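Local atomic coordinates of ribonucleoside-diphosphate reductase (PDB entry 5IM3), a protein that probably reduces ribonucleoside diphosphates to deoxyribonucleotides for DNA synthesis and binds dATP at paired sites in an ATP cone. Residues 104-109 / 120-125; 35-40 / 96-101. All blocks are in the same frame, centred on the assembly; numbering follows the deposited sequence.

In the fold
Both interactions belong to the N-terminal ATP cone and share helix 98-111. Interaction 2 involves the start of this helix and strand 95-97, which meet the loop after strand 33-35. Interaction 1 lies further along, where the helix packs against helix 115-138. Interaction 1 is buried: its touching residues are mostly apolar, with one salt bridge, whose hydrogen bond is weak. Interaction 2 is only partly buried and relies on backbone hydrogen bonds and an arginine-glutamate salt bridge in which two nitrogens grip one oxygen. A salt bridge of 2.8 Å from Arg125 NH2 to Glu99 OE1 joins them. Both touch the dATP of chain D, interaction 1 at its nucleoside and alpha-phosphate, interaction 2 at its beta-phosphate.

Interaction 1: residues 104-109 / 120-125; sequences QVELAL and DYVIYR. With DTP (2'-deoxyadenosine 5'-triphosphate), chain D.
Tyr121 of helix 115-138 meets Val105, Glu106 and Leu109 of helix 98-111. From CB, CG stands anti to the backbone N (chi1 -165°), next to Leu109 CD1. Around the ring, CD1 lies 3.7 Å from Glu106 CG, and CD2 is 4.0 Å from Leu109 CD1. CZ is 3.5 Å from Val105 CG1. All three approach the ring obliquely. One face is taken by the sugar of the chain D dATP, with C2' 3.6 Å above the ring plane, over its centre. At the tip, OH bonds to Gln102 and weakly to O3' of the chain C dATP.

The carboxylate of Glu106 reaches past the ring. Its OE2 accepts a weak bond from Arg125 NH1 at 3.0 Å, part of a salt bridge, and touches Val122 CG2. OE1 is held by Gln115 and Arg119 of the second subunit. Arg125 has further partners in Glu99 and Asp103. Tyr124 lays its ring over the chain D adenine, and its OH donates to O1A at 2.7 Å.

The two helix segments run nearly antiparallel, at 158°, with axes 10.6 Å apart. Val105, Leu109 and Tyr121 touch helix 46-60, and Leu109 reaches helix 69-88. The contact lies within the cone's helical bundle, beside the second subunit.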
loop_
_atom_site.group_PDB
_atom_site.type_symbol
_atom_site.label_atom_id
_atom_site.label_comp_id
_atom_site.label_asym_id
_atom_site.label_seq_id
_atom_site.Cartn_x
_atom_site.Cartn_y
_atom_site.Cartn_z
ATOM N N GLN A 104 47.804 -8.309 -19.413
ATOM C CA GLN A 104 46.782 -9.263 -19.832
ATOM C C GLN A 104 47.251 -10.702 -19.661
ATOM O O GLN A 104 46.426 -11.595 -19.439
ATOM C CB GLN A 104 46.380 -8.998 -21.283
ATOM C CG GLN A 104 45.564 -7.724 -21.469
ATOM C CD GLN A 104 44.212 -7.788 -20.780
ATOM O OE1 GLN A 104 43.573 -8.839 -20.737
ATOM N NE2 GLN A 104 43.772 -6.660 -20.232
ATOM N N VAL A 105 48.559 -10.949 -19.753
ATOM C CA VAL A 105 49.082 -12.284 -19.480
ATOM C C VAL A 105 48.863 -12.641 -18.015
ATOM O O VAL A 105 48.390 -13.738 -17.692
ATOM C CB VAL A 105 50.569 -12.371 -19.869
ATOM C CG1 VAL A 105 51.216 -13.625 -19.279
ATOM C CG2 VAL A 105 50.719 -12.363 -21.386
ATOM N N GLU A 106 49.211 -11.725 -17.108
ATOM C CA GLU A 106 48.953 -11.958 -15.691
ATOM C C GLU A 106 47.470 -12.185 -15.444
ATOM O O GLU A 106 47.091 -13.050 -14.645
ATOM C CB GLU A 106 49.450 -10.778 -14.855
ATOM C CG GLU A 106 50.966 -10.626 -14.804
ATOM C CD GLU A 106 51.411 -9.439 -13.959
ATOM O OE1 GLU A 106 50.537 -8.693 -13.459
ATOM O OE2 GLU A 106 52.638 -9.250 -13.794
ATOM N N LEU A 107 46.614 -11.421 -16.125
ATOM C CA LEU A 107 45.176 -11.566 -15.934
ATOM C C LEU A 107 44.718 -12.976 -16.290
ATOM O O LEU A 107 43.968 -13.605 -15.538
ATOM C CB LEU A 107 44.434 -10.522 -16.770
ATOM C CG LEU A 107 42.902 -10.563 -16.710
ATOM C CD1 LEU A 107 42.401 -10.350 -15.286
ATOM C CD2 LEU A 107 42.297 -9.528 -17.649
ATOM N N ALA A 108 45.173 -13.492 -17.435
ATOM C CA ALA A 108 44.751 -14.820 -17.870
ATOM C C ALA A 108 45.219 -15.892 -16.892
ATOM O O ALA A 108 44.450 -16.784 -16.516
ATOM C CB ALA A 108 45.282 -15.103 -19.276
ATOM N N LEU A 109 46.486 -15.824 -16.472
ATOM C CA LEU A 109 46.985 -16.765 -15.473
ATOM C C LEU A 109 46.168 -16.684 -14.189
ATOM O O LEU A 109 45.844 -17.713 -13.583
ATOM C CB LEU A 109 48.459 -16.486 -15.178
ATOM C CG LEU A 109 49.479 -16.994 -16.200
ATOM C CD1 LEU A 109 50.818 -16.285 -16.021
ATOM C CD2 LEU A 109 49.647 -18.503 -16.076
ATOM N N ASP A 120 54.703 -15.966 -9.353
ATOM C CA ASP A 120 56.102 -15.994 -9.764
ATOM C C ASP A 120 56.297 -15.251 -11.078
ATOM O O ASP A 120 57.382 -14.715 -11.331
ATOM C CB ASP A 120 56.593 -17.437 -9.863
ATOM C CG ASP A 120 56.792 -18.070 -8.499
ATOM O OD1 ASP A 120 57.519 -17.475 -7.677
ATOM O OD2 ASP A 120 56.206 -19.142 -8.236
ATOM N N TYR A 121 55.259 -15.192 -11.913
ATOM C CA TYR A 121 55.305 -14.334 -13.091
ATOM C C TYR A 121 55.393 -12.870 -12.678
ATOM O O TYR A 121 56.225 -12.114 -13.193
ATOM C CB TYR A 121 54.075 -14.578 -13.967
ATOM C CG TYR A 121 54.198 -14.025 -15.368
ATOM C CD1 TYR A 121 53.984 -12.680 -15.627
ATOM C CD2 TYR A 121 54.526 -14.853 -16.435
ATOM C CE1 TYR A 121 54.099 -12.171 -16.904
ATOM C CE2 TYR A 121 54.639 -14.354 -17.719
ATOM C CZ TYR A 121 54.425 -13.012 -17.947
ATOM O OH TYR A 121 54.537 -12.506 -19.223
ATOM N N VAL A 122 54.545 -12.457 -11.731
ATOM C CA VAL A 122 54.579 -11.087 -11.225
ATOM C C VAL A 122 55.948 -10.777 -10.630
ATOM O O VAL A 122 56.575 -9.765 -10.963
ATOM C CB VAL A 122 53.458 -10.873 -10.190
ATOM C CG1 VAL A 122 53.697 -9.599 -9.377
ATOM C CG2 VAL A 122 52.102 -10.811 -10.873
ATOM N N ILE A 123 56.422 -11.644 -9.732
ATOM C CA ILE A 123 57.676 -11.389 -9.026
ATOM C C ILE A 123 58.816 -11.200 -10.018
ATOM O O ILE A 123 59.551 -10.206 -9.968
ATOM C CB ILE A 123 57.971 -12.536 -8.040
ATOM C CG1 ILE A 123 57.003 -12.467 -6.853
ATOM C CG2 ILE A 123 59.430 -12.495 -7.569
ATOM C CD1 ILE A 123 56.988 -13.723 -5.995
ATOM N N TYR A 124 58.984 -12.162 -10.927
ATOM C CA TYR A 124 60.055 -12.078 -11.914
ATOM C C TYR A 124 59.915 -10.822 -12.763
ATOM O O TYR A 124 60.893 -10.105 -13.000
ATOM C CB TYR A 124 60.047 -13.329 -12.793
ATOM C CG TYR A 124 61.122 -13.350 -13.858
ATOM C CD1 TYR A 124 60.935 -12.704 -15.075
ATOM C CD2 TYR A 124 62.319 -14.023 -13.652
ATOM C CE1 TYR A 124 61.910 -12.722 -16.050
ATOM C CE2 TYR A 124 63.300 -14.048 -14.625
ATOM C CZ TYR A 124 63.088 -13.397 -15.822
ATOM O OH TYR A 124 64.057 -13.412 -16.798
ATOM N N ARG A 125 58.699 -10.539 -13.233
ATOM C CA ARG A 125 58.488 -9.352 -14.054
ATOM C C ARG A 125 58.838 -8.084 -13.287
ATOM O O ARG A 125 59.355 -7.122 -13.867
ATOM C CB ARG A 125 57.039 -9.297 -14.536
ATOM C CG ARG A 125 56.687 -8.018 -15.284
ATOM C CD ARG A 125 55.199 -7.905 -15.494
ATOM N NE ARG A 125 54.820 -6.587 -15.986
ATOM C CZ ARG A 125 53.564 -6.176 -16.116
ATOM N NH1 ARG A 125 52.560 -6.983 -15.791
ATOM N NH2 ARG A 125 53.310 -4.960 -16.574
HETATM P PG DTP D . 63.616 -7.927 -19.654
HETATM O O1G DTP D . 63.397 -8.442 -20.989
HETATM O O2G DTP D . 64.752 -8.579 -18.934
HETATM O O3G DTP D . 63.784 -6.438 -19.610
HETATM P PB DTP D . 61.057 -9.144 -19.007
HETATM O O1B DTP D . 60.544 -8.994 -20.379
HETATM O O2B DTP D . 59.958 -8.837 -18.000
HETATM O O3B DTP D . 62.323 -8.208 -18.772
HETATM P PA DTP D . 62.225 -11.646 -19.843
HETATM O O1A DTP D . 63.260 -12.478 -19.197
HETATM O O2A DTP D . 62.775 -10.897 -21.067
HETATM O O3A DTP D . 61.629 -10.610 -18.792
HETATM O "O5'" DTP D . 60.936 -12.427 -20.290
HETATM C "C5'" DTP D . 60.402 -13.454 -19.441
HETATM C "C4'" DTP D . 58.951 -13.211 -19.104
HETATM O "O4'" DTP D . 58.317 -14.479 -18.832
HETATM C "C3'" DTP D . 58.713 -12.326 -17.872
HETATM O "O3'" DTP D . 57.889 -11.209 -18.207
HETATM C "C2'" DTP D . 57.987 -13.234 -16.879
HETATM C "C1'" DTP D . 58.159 -14.636 -17.438
HETATM N N9 DTP D . 59.299 -15.381 -16.908
HETATM C C8 DTP D . 60.494 -15.671 -17.511
HETATM N N7 DTP D . 61.339 -16.315 -16.742
HETATM C C5 DTP D . 60.650 -16.462 -15.548
HETATM C C6 DTP D . 60.995 -17.058 -14.321
HETATM N N6 DTP D . 62.196 -17.579 -14.059
HETATM N N1 DTP D . 60.066 -17.059 -13.343
HETATM C C2 DTP D . 58.881 -16.491 -13.580
HETATM N N3 DTP D . 58.450 -15.883 -14.685
HETATM C C4 DTP D . 59.388 -15.899 -15.640
#

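Interaction 2: residues 35-40 / 96-101; sequences IKRNGT and IHIEEI. With DTP (2'-deoxyadenosine 5'-triphosphate), chain C; DTP (2'-deoxyadenosine 5'-triphosphate), chain D.
The His97 ring carries Ile35 CD1 over one face, offset toward the rim, in a CH-pi contact 3.8 Å from the His97 ring centroid. Glu100 OE1 lies at the edge of the same ring. The Arg37 guanidinium carries Ile98 CG1 over one face.

Glu99 OE2 is at the edge of the guanidinium, almost in its plane. O1B of the chain D dATP also lies at the edge, bonded to Arg37 NH1 at 3.2 Å. O1B of the chain C dATP approaches obliquely and bonds weakly to NH1. Arg37 grips Glu99 OE2 side-on, with NE at 2.9 Å and NH2 at 3.0 Å. The guanidinium and carboxylate planes are 43° apart. The chain bends at chi2, and chi3 (148°) sets NE facing Glu99. The other oxygen, OE1, pairs with Arg125. Lys36 NZ bonds weakly to O2B of the chain C dATP.

A single parallel bridge, Ile35 with His97, joins the ends of strands 33-35 and 95-97. Ile35 N donates to Ile96 O at 2.8 Å, and Ile98 N bonds weakly to Ile35 O. His97 is the N-cap of helix 98-111. These elements form part of the ATP cone, here a regulatory site holding two dATP molecules whose triphosphates meet at Arg37.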
loop_
_atom_site.group_PDB
_atom_site.type_symbol
_atom_site.label_atom_id
_atom_site.label_comp_id
_atom_site.label_asym_id
_atom_site.label_seq_id
_atom_site.Cartn_x
_atom_site.Cartn_y
_atom_site.Cartn_z
ATOM N N ILE A 35 54.331 -1.811 -29.477
ATOM C CA ILE A 35 55.315 -0.791 -29.131
ATOM C C ILE A 35 56.281 -1.405 -28.125
ATOM O O ILE A 35 55.930 -1.611 -26.960
ATOM C CB ILE A 35 54.647 0.465 -28.558
ATOM C CG1 ILE A 35 53.553 0.979 -29.503
ATOM C CG2 ILE A 35 55.691 1.550 -28.313
ATOM C CD1 ILE A 35 52.606 1.964 -28.853
ATOM N N LYS A 36 57.500 -1.701 -28.569
ATOM C CA LYS A 36 58.498 -2.268 -27.678
ATOM C C LYS A 36 58.781 -1.313 -26.519
ATOM O O LYS A 36 58.284 -0.183 -26.467
ATOM C CB LYS A 36 59.786 -2.572 -28.445
ATOM C CG LYS A 36 59.699 -3.799 -29.343
ATOM C CD LYS A 36 60.147 -5.063 -28.619
ATOM C CE LYS A 36 61.663 -5.117 -28.474
ATOM N NZ LYS A 36 62.114 -6.321 -27.718
ATOM N N ARG A 37 59.596 -1.788 -25.573
ATOM C CA ARG A 37 59.928 -0.984 -24.402
ATOM C C ARG A 37 60.474 0.377 -24.806
ATOM O O ARG A 37 60.223 1.382 -24.131
ATOM C CB ARG A 37 60.948 -1.720 -23.530
ATOM C CG ARG A 37 60.437 -3.031 -22.968
ATOM C CD ARG A 37 60.561 -3.097 -21.454
ATOM N NE ARG A 37 59.489 -3.883 -20.850
ATOM C CZ ARG A 37 59.464 -5.211 -20.804
ATOM N NH1 ARG A 37 60.453 -5.920 -21.334
ATOM N NH2 ARG A 37 58.442 -5.835 -20.228
ATOM N N ASN A 38 61.222 0.429 -25.906
ATOM C CA ASN A 38 61.853 1.662 -26.372
ATOM C C ASN A 38 61.599 1.803 -27.871
ATOM O O ASN A 38 62.402 1.358 -28.697
ATOM C CB ASN A 38 63.343 1.658 -26.042
ATOM C CG ASN A 38 64.009 0.337 -26.372
ATOM O OD1 ASN A 38 63.337 -0.669 -26.605
ATOM N ND2 ASN A 38 65.337 0.330 -26.379
ATOM N N GLY A 39 60.466 2.411 -28.214
ATOM C CA GLY A 39 60.237 2.912 -29.555
ATOM C C GLY A 39 59.864 1.888 -30.608
ATOM O O GLY A 39 58.759 1.934 -31.158
ATOM N N THR A 40 60.779 0.963 -30.899
ATOM C CA THR A 40 60.659 0.128 -32.089
ATOM C C THR A 40 59.306 -0.570 -32.134
ATOM O O THR A 40 58.663 -0.804 -31.107
ATOM C CB THR A 40 61.781 -0.913 -32.129
ATOM O OG1 THR A 40 61.637 -1.822 -31.031
ATOM C CG2 THR A 40 63.147 -0.240 -32.054
ATOM N N ILE A 96 49.736 -1.812 -29.560
ATOM C CA ILE A 96 49.568 -1.923 -28.119
ATOM C C ILE A 96 50.940 -1.897 -27.460
ATOM O O ILE A 96 51.956 -2.242 -28.067
ATOM C CB ILE A 96 48.807 -3.205 -27.720
ATOM C CG1 ILE A 96 49.374 -4.407 -28.482
ATOM C CG2 ILE A 96 47.313 -3.037 -27.984
ATOM C CD1 ILE A 96 48.771 -5.734 -28.081
ATOM N N HIS A 97 50.956 -1.484 -26.196
ATOM C CA HIS A 97 52.203 -1.380 -25.456
ATOM C C HIS A 97 52.618 -2.738 -24.908
ATOM O O HIS A 97 51.786 -3.613 -24.651
ATOM C CB HIS A 97 52.069 -0.375 -24.312
ATOM C CG HIS A 97 52.070 1.052 -24.763
ATOM N ND1 HIS A 97 50.916 1.731 -25.090
ATOM C CD2 HIS A 97 53.087 1.926 -24.950
ATOM C CE1 HIS A 97 51.221 2.963 -25.454
ATOM N NE2 HIS A 97 52.531 3.108 -25.378
ATOM N N ILE A 98 53.929 -2.907 -24.731
ATOM C CA ILE A 98 54.455 -4.182 -24.255
ATOM C C ILE A 98 53.940 -4.474 -22.852
ATOM O O ILE A 98 53.622 -5.623 -22.517
ATOM C CB ILE A 98 55.994 -4.170 -24.311
ATOM C CG1 ILE A 98 56.555 -5.586 -24.175
ATOM C CG2 ILE A 98 56.566 -3.248 -23.246
ATOM C CD1 ILE A 98 56.526 -6.360 -25.475
ATOM N N GLU A 99 53.842 -3.441 -22.009
ATOM C CA GLU A 99 53.313 -3.627 -20.661
ATOM C C GLU A 99 51.821 -3.927 -20.687
ATOM O O GLU A 99 51.304 -4.582 -19.775
ATOM C CB GLU A 99 53.590 -2.385 -19.811
ATOM C CG GLU A 99 55.063 -2.016 -19.714
ATOM C CD GLU A 99 55.888 -3.075 -19.007
ATOM O OE1 GLU A 99 55.391 -3.665 -18.025
ATOM O OE2 GLU A 99 57.034 -3.322 -19.438
ATOM N N GLU A 100 51.116 -3.456 -21.718
ATOM C CA GLU A 100 49.701 -3.777 -21.863
ATOM C C GLU A 100 49.498 -5.271 -22.074
ATOM O O GLU A 100 48.476 -5.827 -21.655
ATOM C CB GLU A 100 49.115 -2.975 -23.028
ATOM C CG GLU A 100 47.655 -2.572 -22.863
ATOM C CD GLU A 100 47.240 -1.480 -23.836
ATOM O OE1 GLU A 100 48.105 -0.664 -24.225
ATOM O OE2 GLU A 100 46.051 -1.438 -24.217
ATOM N N ILE A 101 50.466 -5.937 -22.705
ATOM C CA ILE A 101 50.386 -7.377 -22.921
ATOM C C ILE A 101 50.755 -8.130 -21.650
ATOM O O ILE A 101 50.093 -9.107 -21.279
ATOM C CB ILE A 101 51.294 -7.779 -24.098
ATOM C CG1 ILE A 101 50.942 -6.939 -25.333
ATOM C CG2 ILE A 101 51.171 -9.281 -24.378
ATOM C CD1 ILE A 101 51.863 -7.136 -26.478
HETATM P PG DTP C . 63.454 -9.018 -24.709
HETATM O O1G DTP C . 63.810 -10.057 -25.703
HETATM O O2G DTP C . 62.937 -9.611 -23.385
HETATM O O3G DTP C . 64.612 -8.094 -24.387
HETATM P PB DTP C . 60.785 -8.077 -24.596
HETATM O O1B DTP C . 60.834 -7.914 -23.128
HETATM O O2B DTP C . 59.912 -7.024 -25.255
HETATM O O3B DTP C . 62.253 -8.099 -25.205
HETATM P PA DTP C . 60.310 -10.770 -23.895
HETATM O O1A DTP C . 60.295 -12.055 -24.617
HETATM O O2A DTP C . 61.455 -10.620 -22.888
HETATM O O3A DTP C . 60.296 -9.553 -24.918
HETATM O "O5'" DTP C . 58.975 -10.492 -23.161
HETATM C "C5'" DTP C . 57.807 -10.606 -23.979
HETATM C "C4'" DTP C . 56.602 -10.016 -23.299
HETATM O "O4'" DTP C . 55.985 -9.059 -24.180
HETATM C "C3'" DTP C . 55.511 -11.039 -23.022
HETATM O "O3'" DTP C . 54.646 -10.621 -21.966
HETATM C "C2'" DTP C . 54.772 -11.090 -24.354
HETATM C "C1'" DTP C . 54.993 -9.711 -24.965
HETATM N N9 DTP C . 55.442 -9.739 -26.355
HETATM C C8 DTP C . 56.714 -9.875 -26.843
HETATM N N7 DTP C . 56.783 -9.958 -28.149
HETATM C C5 DTP C . 55.460 -9.864 -28.553
HETATM C C6 DTP C . 54.853 -9.888 -29.822
HETATM N N6 DTP C . 55.519 -10.140 -30.955
HETATM N N1 DTP C . 53.512 -9.729 -29.876
HETATM C C2 DTP C . 52.836 -9.578 -28.733
HETATM N N3 DTP C . 53.297 -9.577 -27.482
HETATM C C4 DTP C . 54.623 -9.719 -27.459
HETATM P PG DTP D . 63.616 -7.927 -19.654
HETATM O O1G DTP D . 63.397 -8.442 -20.989
HETATM O O2G DTP D . 64.752 -8.579 -18.934
HETATM O O3G DTP D . 63.784 -6.438 -19.610
HETATM P PB DTP D . 61.057 -9.144 -19.007
HETATM O O1B DTP D . 60.544 -8.994 -20.379
HETATM O O2B DTP D . 59.958 -8.837 -18.000
HETATM O O3B DTP D . 62.323 -8.208 -18.772
HETATM P PA DTP D . 62.225 -11.646 -19.843
HETATM O O1A DTP D . 63.260 -12.478 -19.197
HETATM O O2A DTP D . 62.775 -10.897 -21.067
HETATM O O3A DTP D . 61.629 -10.610 -18.792
HETATM O "O5'" DTP D . 60.936 -12.427 -20.290
HETATM C "C5'" DTP D . 60.402 -13.454 -19.441
HETATM C "C4'" DTP D . 58.951 -13.211 -19.104
HETATM O "O4'" DTP D . 58.317 -14.479 -18.832
HETATM C "C3'" DTP D . 58.713 -12.326 -17.872
HETATM O "O3'" DTP D . 57.889 -11.209 -18.207
HETATM C "C2'" DTP D . 57.987 -13.234 -16.879
HETATM C "C1'" DTP D . 58.159 -14.636 -17.438
HETATM N N9 DTP D . 59.299 -15.381 -16.908
HETATM C C8 DTP D . 60.494 -15.671 -17.511
HETATM N N7 DTP D . 61.339 -16.315 -16.742
HETATM C C5 DTP D . 60.650 -16.462 -15.548
HETATM C C6 DTP D . 60.995 -17.058 -14.321
HETATM N N6 DTP D . 62.196 -17.579 -14.059
HETATM N N1 DTP D . 60.066 -17.059 -13.343
HETATM C C2 DTP D . 58.881 -16.491 -13.580
HETATM N N3 DTP D . 58.450 -15.883 -14.685
HETATM C C4 DTP D . 59.388 -15.899 -15.640
#